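PDB 5X2B: sulfotransferase from Mus musculus, which probably transfers sulfo groups to acceptor molecules, and is captured here with adenosine-3'-5'-diphosphate, the spent form of the usual sulfo donor. Local coordinates for residues Ile106-Arg111 / Asp155-Trp160; Gly151-His156 / Glu261-Lys266. One frame throughout, in Å; residues are numbered along the deposited sequence.

Contact 1 of 2, residues Ile106-Arg111 / Asp155-Trp160; sequences IIYIVR and DHVLSW. With A3P (adenosine-3'-5'-diphosphate), chain M.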
loop_
_atom_site.group_PDB
_atom_site.type_symbol
_atom_site.label_atom_id
_atom_site.label_comp_id
_atom_site.label_asym_id
_atom_site.label_seq_id
_atom_site.Cartn_x
_atom_site.Cartn_y
_atom_site.Cartn_z
ATOM N N ILE A 106 6.497 7.895 -8.437
ATOM C CA ILE A 106 5.726 6.923 -7.688
ATOM C C ILE A 106 6.589 5.792 -7.162
ATOM O O ILE A 106 7.545 5.376 -7.792
ATOM C CB ILE A 106 4.689 6.329 -8.561
ATOM C CG1 ILE A 106 3.960 7.486 -9.208
ATOM C CG2 ILE A 106 3.735 5.421 -7.757
ATOM C CD1 ILE A 106 3.221 8.322 -8.214
ATOM N N ILE A 107 6.255 5.329 -5.967
ATOM C CA ILE A 107 6.693 4.025 -5.545
ATOM C C ILE A 107 5.487 3.206 -5.258
ATOM O O ILE A 107 4.705 3.545 -4.376
ATOM C CB ILE A 107 7.501 4.064 -4.297
ATOM C CG1 ILE A 107 8.711 4.943 -4.531
ATOM C CG2 ILE A 107 7.953 2.626 -3.939
ATOM C CD1 ILE A 107 9.442 5.307 -3.248
ATOM N N TYR A 108 5.333 2.140 -6.032
ATOM C CA TYR A 108 4.209 1.255 -5.904
ATOM C C TYR A 108 4.776 -0.039 -5.385
ATOM O O TYR A 108 5.645 -0.612 -6.029
ATOM C CB TYR A 108 3.596 0.995 -7.249
ATOM C CG TYR A 108 2.392 0.087 -7.178
ATOM C CD1 TYR A 108 2.526 -1.291 -7.278
ATOM C CD2 TYR A 108 1.136 0.603 -6.989
ATOM C CE1 TYR A 108 1.416 -2.129 -7.204
ATOM C CE2 TYR A 108 0.025 -0.205 -6.935
ATOM C CZ TYR A 108 0.165 -1.573 -7.033
ATOM O OH TYR A 108 -0.959 -2.390 -6.961
ATOM N N ILE A 109 4.307 -0.505 -4.232
ATOM C CA ILE A 109 4.873 -1.711 -3.659
ATOM C C ILE A 109 3.901 -2.849 -3.951
ATOM O O ILE A 109 2.696 -2.593 -4.114
ATOM C CB ILE A 109 5.193 -1.550 -2.142
ATOM C CG1 ILE A 109 5.653 -2.884 -1.577
ATOM C CG2 ILE A 109 3.986 -1.026 -1.348
ATOM C CD1 ILE A 109 5.897 -2.834 -0.080
ATOM N N VAL A 110 4.407 -4.076 -4.065
ATOM C CA VAL A 110 3.559 -5.206 -4.432
ATOM C C VAL A 110 3.971 -6.543 -3.885
ATOM O O VAL A 110 5.151 -6.875 -3.854
ATOM C CB VAL A 110 3.572 -5.464 -5.915
ATOM C CG1 VAL A 110 4.795 -6.259 -6.260
ATOM C CG2 VAL A 110 2.310 -6.233 -6.301
ATOM N N ARG A 111 2.958 -7.353 -3.590
ATOM C CA ARG A 111 3.100 -8.586 -2.839
ATOM C C ARG A 111 2.146 -9.664 -3.425
ATOM O O ARG A 111 1.122 -9.356 -3.987
ATOM C CB ARG A 111 2.772 -8.279 -1.368
ATOM C CG ARG A 111 2.528 -9.504 -0.506
ATOM C CD ARG A 111 1.814 -9.146 0.809
ATOM N NE ARG A 111 2.168 -10.088 1.871
ATOM C CZ ARG A 111 1.721 -10.038 3.127
ATOM N NH1 ARG A 111 0.855 -9.082 3.518
ATOM N NH2 ARG A 111 2.172 -10.939 4.002
ATOM N N ASP A 155 -6.903 -5.560 -10.775
ATOM C CA ASP A 155 -6.994 -4.286 -11.391
ATOM C C ASP A 155 -6.004 -3.296 -10.835
ATOM O O ASP A 155 -5.382 -2.558 -11.589
ATOM C CB ASP A 155 -8.380 -3.754 -11.175
ATOM C CG ASP A 155 -9.397 -4.556 -11.910
ATOM O OD1 ASP A 155 -8.921 -5.450 -12.657
ATOM O OD2 ASP A 155 -10.636 -4.295 -11.798
ATOM N N HIS A 156 -5.843 -3.267 -9.522
ATOM C CA HIS A 156 -4.947 -2.297 -8.934
ATOM C C HIS A 156 -3.592 -2.400 -9.577
ATOM O O HIS A 156 -2.971 -1.456 -10.075
ATOM C CB HIS A 156 -4.792 -2.575 -7.452
ATOM C CG HIS A 156 -4.334 -1.368 -6.693
ATOM N ND1 HIS A 156 -3.024 -1.176 -6.352
ATOM C CD2 HIS A 156 -5.012 -0.275 -6.295
ATOM C CE1 HIS A 156 -2.909 -0.004 -5.722
ATOM N NE2 HIS A 156 -4.105 0.560 -5.669
ATOM N N VAL A 157 -3.135 -3.601 -9.532
ATOM C CA VAL A 157 -1.792 -3.870 -9.878
ATOM C C VAL A 157 -1.581 -3.519 -11.332
ATOM O O VAL A 157 -0.553 -2.934 -11.734
ATOM C CB VAL A 157 -1.602 -5.368 -9.665
ATOM C CG1 VAL A 157 -0.230 -5.810 -10.051
ATOM C CG2 VAL A 157 -1.848 -5.711 -8.236
ATOM N N LEU A 158 -2.566 -3.882 -12.141
ATOM C CA LEU A 158 -2.405 -3.815 -13.590
ATOM C C LEU A 158 -2.326 -2.406 -14.069
ATOM O O LEU A 158 -1.405 -1.992 -14.763
ATOM C CB LEU A 158 -3.556 -4.522 -14.285
ATOM C CG LEU A 158 -3.409 -6.059 -14.277
ATOM C CD1 LEU A 158 -4.664 -6.786 -14.867
ATOM C CD2 LEU A 158 -2.159 -6.544 -15.006
ATOM N N SER A 159 -3.320 -1.666 -13.672
ATOM C CA SER A 159 -3.393 -0.274 -13.975
ATOM C C SER A 159 -2.023 0.260 -13.718
ATOM O O SER A 159 -1.440 0.977 -14.525
ATOM C CB SER A 159 -4.397 0.397 -13.043
ATOM O OG SER A 159 -4.125 0.120 -11.665
ATOM N N TRP A 160 -1.495 -0.132 -12.576
ATOM C CA TRP A 160 -0.264 0.470 -12.174
ATOM C C TRP A 160 0.818 -0.080 -13.000
ATOM O O TRP A 160 1.784 0.578 -13.325
ATOM C CB TRP A 160 0.002 0.215 -10.709
ATOM C CG TRP A 160 -0.766 1.168 -9.968
ATOM C CD1 TRP A 160 -1.905 0.958 -9.251
ATOM C CD2 TRP A 160 -0.522 2.540 -9.930
ATOM N NE1 TRP A 160 -2.363 2.130 -8.744
ATOM C CE2 TRP A 160 -1.513 3.132 -9.147
ATOM C CE3 TRP A 160 0.471 3.348 -10.474
ATOM C CZ2 TRP A 160 -1.561 4.467 -8.886
ATOM C CZ3 TRP A 160 0.444 4.673 -10.214
ATOM C CH2 TRP A 160 -0.570 5.233 -9.424
HETATM P P1 A3P M . 0.496 -9.867 7.733
HETATM O O1P A3P M . 1.216 -9.939 9.059
HETATM O O2P A3P M . -1.046 -9.909 7.896
HETATM O O3P A3P M . 0.839 -11.110 6.910
HETATM P P2 A3P M . -0.070 -2.699 5.341
HETATM O O4P A3P M . -1.262 -2.454 6.098
HETATM O O5P A3P M . -0.341 -2.350 3.903
HETATM O O6P A3P M . 1.107 -1.821 5.800
HETATM O "O5'" A3P M . 0.244 -4.304 5.417
HETATM C "C5'" A3P M . 0.208 -5.144 6.556
HETATM C "C4'" A3P M . 1.096 -6.302 6.494
HETATM O "O4'" A3P M . 2.404 -5.824 6.603
HETATM C "C3'" A3P M . 0.938 -7.280 7.602
HETATM O "O3'" A3P M . 0.949 -8.583 7.044
HETATM C "C2'" A3P M . 2.073 -7.050 8.446
HETATM O "O2'" A3P M . 2.321 -8.278 9.128
HETATM C "C1'" A3P M . 3.127 -6.634 7.494
HETATM N N9 A3P M . 4.323 -5.868 7.995
HETATM C C8 A3P M . 4.300 -4.667 8.618
HETATM N N7 A3P M . 5.550 -4.278 8.919
HETATM C C5 A3P M . 6.395 -5.213 8.472
HETATM C C6 A3P M . 7.781 -5.362 8.493
HETATM N N6 A3P M . 8.626 -4.382 9.104
HETATM N N1 A3P M . 8.340 -6.434 7.937
HETATM C C2 A3P M . 7.573 -7.368 7.370
HETATM N N3 A3P M . 6.247 -7.261 7.351
HETATM C C4 A3P M . 5.621 -6.216 7.881
#
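The ring of Tyr-108 lies in an offset stack against the five-membered ring of Trp-160, with centroids 4.5 Å apart and planes inclined by 28°. The overlap is concentrated on one side of the phenol: CE2 and CD2 of Tyr-108 sit over the indole face near CD1 and CG, while the CB of Trp-160 stands above the Tyr-108 ring, 3.9 Å from its centroid, in a CH-pi contact. With CG anti to the backbone N (chi1 -179°), the Tyr-108 side chain leaves the strand toward the helix; its hydroxyl meets His-156 there. Tyr-108 OH and His-156 ND1 form a hydrogen bond in which either may donate; the modelled 2.5 Å is shorter than usual and its exact value doubtful. ND1 lies in the plane of the phenol, and the two rings meet rim to rim. Val-157 closes in beside the same hydroxyl, its CG2 3.7 Å from Tyr-108 OH. Two residues earlier on the strand, Ile-106 CG2 touches Trp-160 CZ3 at 4.2 Å, the two side chains crossing at about a right angle.

The strand belongs to the parallel sheet of the sulfotransferase domain, whose fold resembles that of P-loop kinases, and helix 153-161 packs on it, running roughly antiparallel to the strand. Farther along the same segment, the extended side chain of Arg-111 reaches the nucleotide, where Arg-111 NH2 donates to A3P O3P over 3.2 Å at a nearly straight 170°. The imidazole of His-156 is also hydrogen-bonded, through NE2, to the His-89 carbonyl. The two bonds would restrain the rotation of the imidazole, while the buried phenol oxygen has a polar partner within an otherwise aromatic cluster.

Contact 2 of 2, residues Gly151-His156 / Glu261-Lys266; sequences GSWFDH and ELFTEK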
loop_
_atom_site.group_PDB
_atom_site.type_symbol
_atom_site.label_atom_id
_atom_site.label_comp_id
_atom_site.label_asym_id
_atom_site.label_seq_id
_atom_site.Cartn_x
_atom_site.Cartn_y
_atom_site.Cartn_z
ATOM N N GLY A 151 -11.211 -2.279 -4.245
ATOM C CA GLY A 151 -11.505 -3.099 -5.406
ATOM C C GLY A 151 -10.580 -4.239 -5.682
ATOM O O GLY A 151 -9.865 -4.730 -4.810
ATOM N N SER A 152 -10.577 -4.665 -6.936
ATOM C CA SER A 152 -9.904 -5.894 -7.270
ATOM C C SER A 152 -8.407 -5.795 -7.206
ATOM O O SER A 152 -7.775 -4.970 -7.851
ATOM C CB SER A 152 -10.194 -6.324 -8.684
ATOM O OG SER A 152 -9.196 -7.249 -9.031
ATOM N N TRP A 153 -7.807 -6.692 -6.480
ATOM C CA TRP A 153 -6.400 -6.691 -6.489
ATOM C C TRP A 153 -5.996 -6.487 -7.930
ATOM O O TRP A 153 -5.387 -5.491 -8.299
ATOM C CB TRP A 153 -5.928 -8.029 -6.048
ATOM C CG TRP A 153 -4.512 -8.063 -5.890
ATOM C CD1 TRP A 153 -3.825 -7.526 -4.880
ATOM C CD2 TRP A 153 -3.550 -8.689 -6.764
ATOM N NE1 TRP A 153 -2.482 -7.759 -5.051
ATOM C CE2 TRP A 153 -2.286 -8.488 -6.203
ATOM C CE3 TRP A 153 -3.638 -9.397 -7.972
ATOM C CZ2 TRP A 153 -1.109 -8.957 -6.789
ATOM C CZ3 TRP A 153 -2.468 -9.869 -8.561
ATOM C CH2 TRP A 153 -1.229 -9.648 -7.972
ATOM N N PHE A 154 -6.388 -7.433 -8.762
ATOM C CA PHE A 154 -5.754 -7.553 -10.064
ATOM C C PHE A 154 -5.785 -6.238 -10.799
ATOM O O PHE A 154 -4.807 -5.841 -11.366
ATOM C CB PHE A 154 -6.404 -8.658 -10.900
ATOM C CG PHE A 154 -6.378 -10.025 -10.236
ATOM C CD1 PHE A 154 -5.367 -10.931 -10.502
ATOM C CD2 PHE A 154 -7.381 -10.393 -9.343
ATOM C CE1 PHE A 154 -5.358 -12.186 -9.917
ATOM C CE2 PHE A 154 -7.371 -11.616 -8.743
ATOM C CZ PHE A 154 -6.363 -12.527 -9.025
ATOM N N ASP A 155 -6.903 -5.560 -10.775
ATOM C CA ASP A 155 -6.994 -4.286 -11.391
ATOM C C ASP A 155 -6.004 -3.296 -10.835
ATOM O O ASP A 155 -5.382 -2.558 -11.589
ATOM C CB ASP A 155 -8.380 -3.754 -11.175
ATOM C CG ASP A 155 -9.397 -4.556 -11.910
ATOM O OD1 ASP A 155 -8.921 -5.450 -12.657
ATOM O OD2 ASP A 155 -10.636 -4.295 -11.798
ATOM N N HIS A 156 -5.843 -3.267 -9.522
ATOM C CA HIS A 156 -4.947 -2.297 -8.934
ATOM C C HIS A 156 -3.592 -2.400 -9.577
ATOM O O HIS A 156 -2.971 -1.456 -10.075
ATOM C CB HIS A 156 -4.792 -2.575 -7.452
ATOM C CG HIS A 156 -4.334 -1.368 -6.693
ATOM N ND1 HIS A 156 -3.024 -1.176 -6.352
ATOM C CD2 HIS A 156 -5.012 -0.275 -6.295
ATOM C CE1 HIS A 156 -2.909 -0.004 -5.722
ATOM N NE2 HIS A 156 -4.105 0.560 -5.669
ATOM N N GLU A 261 -6.373 -20.083 -11.601
ATOM C CA GLU A 261 -6.939 -19.871 -12.914
ATOM C C GLU A 261 -7.346 -18.444 -13.174
ATOM O O GLU A 261 -7.122 -17.922 -14.259
ATOM C CB GLU A 261 -8.127 -20.775 -13.080
ATOM C CG GLU A 261 -7.695 -22.213 -13.100
ATOM C CD GLU A 261 -8.844 -23.146 -13.451
ATOM O OE1 GLU A 261 -9.888 -22.642 -13.928
ATOM O OE2 GLU A 261 -8.704 -24.369 -13.244
ATOM N N LEU A 262 -7.964 -17.799 -12.198
ATOM C CA LEU A 262 -8.271 -16.392 -12.373
ATOM C C LEU A 262 -6.970 -15.623 -12.448
ATOM O O LEU A 262 -6.831 -14.668 -13.210
ATOM C CB LEU A 262 -9.077 -15.841 -11.207
ATOM C CG LEU A 262 -10.009 -14.663 -11.530
ATOM C CD1 LEU A 262 -10.629 -14.097 -10.263
ATOM C CD2 LEU A 262 -9.321 -13.528 -12.260
ATOM N N PHE A 263 -6.024 -16.015 -11.614
ATOM C CA PHE A 263 -4.792 -15.300 -11.598
ATOM C C PHE A 263 -4.145 -15.373 -12.955
ATOM O O PHE A 263 -3.713 -14.390 -13.543
ATOM C CB PHE A 263 -3.805 -15.895 -10.641
ATOM C CG PHE A 263 -2.507 -15.194 -10.702
ATOM C CD1 PHE A 263 -2.242 -14.128 -9.848
ATOM C CD2 PHE A 263 -1.582 -15.524 -11.690
ATOM C CE1 PHE A 263 -1.042 -13.461 -9.933
ATOM C CE2 PHE A 263 -0.377 -14.862 -11.783
ATOM C CZ PHE A 263 -0.100 -13.830 -10.906
ATOM N N THR A 264 -4.031 -16.589 -13.417
ATOM C CA THR A 264 -3.447 -16.845 -14.698
ATOM C C THR A 264 -4.272 -16.229 -15.818
ATOM O O THR A 264 -3.746 -15.914 -16.875
ATOM C CB THR A 264 -3.409 -18.315 -14.927
ATOM O OG1 THR A 264 -2.505 -18.912 -13.978
ATOM C CG2 THR A 264 -2.980 -18.579 -16.344
ATOM N N GLU A 265 -5.565 -16.071 -15.584
ATOM C CA GLU A 265 -6.446 -15.412 -16.541
ATOM C C GLU A 265 -6.238 -13.911 -16.526
ATOM O O GLU A 265 -6.196 -13.270 -17.569
ATOM C CB GLU A 265 -7.888 -15.718 -16.205
ATOM C CG GLU A 265 -8.912 -14.831 -16.856
ATOM C CD GLU A 265 -10.302 -15.117 -16.317
ATOM O OE1 GLU A 265 -10.936 -16.061 -16.827
ATOM O OE2 GLU A 265 -10.758 -14.431 -15.371
ATOM N N LYS A 266 -6.119 -13.319 -15.350
ATOM C CA LYS A 266 -5.932 -11.900 -15.335
ATOM C C LYS A 266 -4.451 -11.549 -15.557
ATOM O O LYS A 266 -4.151 -10.664 -16.330
ATOM C CB LYS A 266 -6.503 -11.277 -14.054
ATOM C CG LYS A 266 -8.016 -11.326 -13.948
ATOM C CD LYS A 266 -8.746 -10.062 -14.477
ATOM C CE LYS A 266 -9.320 -9.180 -13.328
ATOM N NZ LYS A 266 -10.019 -7.884 -13.791
#
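Helix 153-161, beginning just after Ser-152, comes up to the C-terminal turns of helix 253-266, and the backbones draw nearest at Phe-154 and Lys-266, whose CA atoms are 6.8 Å apart. Phe-154 makes the largest contribution. Its CG is anti to its own carbonyl carbon (chi1 -58°), and the ring inserts among Leu-262, Phe-263 and Lys-266. The leading rim atom, Phe-154 CE1, lies 3.6 Å from Phe-263 CA and is also close to CD1 of the Phe-263 ring, the two side chains meeting obliquely. Over one face of the Phe-154 ring lie Lys-266 CG and Leu-262 CD2; Lys-266 CB approaches its CD1 at 3.7 Å. Trp-153 contributes more lightly, with CZ3 4.1 Å from Phe-263 CE1, and its CE3 lies over the opposite face of the Phe-154 ring, toward the rim.

Ser-152 occupies the N-cap of helix 153-161: its OG accepts a weak hydrogen bond from Asp-155 N, 3.3 Å long. This helix start thus lies against a helix from late in the sulfotransferase domain, joining segments separated by 104 residues of sequence. Trp-153 and Phe-263 both also touch Pro-113 of helix 113-126, while Leu-262 rests on Leu-144 of helix 136-145, so several helices converge here.

At the more exposed border the apolar contact gives way to charge. The Lys-266 chain bends twice, at chi2 and chi3, its CE passing 3.8 Å from Phe-154 CB, and its ammonium reaches back to Asp-155. Lys-266 NZ and Asp-155 OD1 form a salt bridge of 2.9 Å, in which the nitrogen meets the syn side of the oxygen, 17° out of the carboxylate plane; Asp-155 OD2 stands farther from the ammonium.

Overall arrangement
Helix 153-161 is the common element: contact 1 joins it to strand 105-110 of the parallel sheet and contact 2 joins it to helix 253-266, with Asp-155 and His-156 present in both. The centres of the two contacts are about 12 Å apart, and contact 1 is the deeper, about 8 Å from the chain centre against about 17 Å for contact 2. They touch where Arg-111 O packs 3.6 Å from Trp-153 CZ2 and where Leu-158 CD1 meets Lys-266 O at 4.2 Å. Arg-111 binds the nucleotide, whereas the side chain of Trp-153 stays about 11 Å from it. The side chains of Trp-160 and Asp-155 lie about 11 and 12 Å from a bound calcium ion.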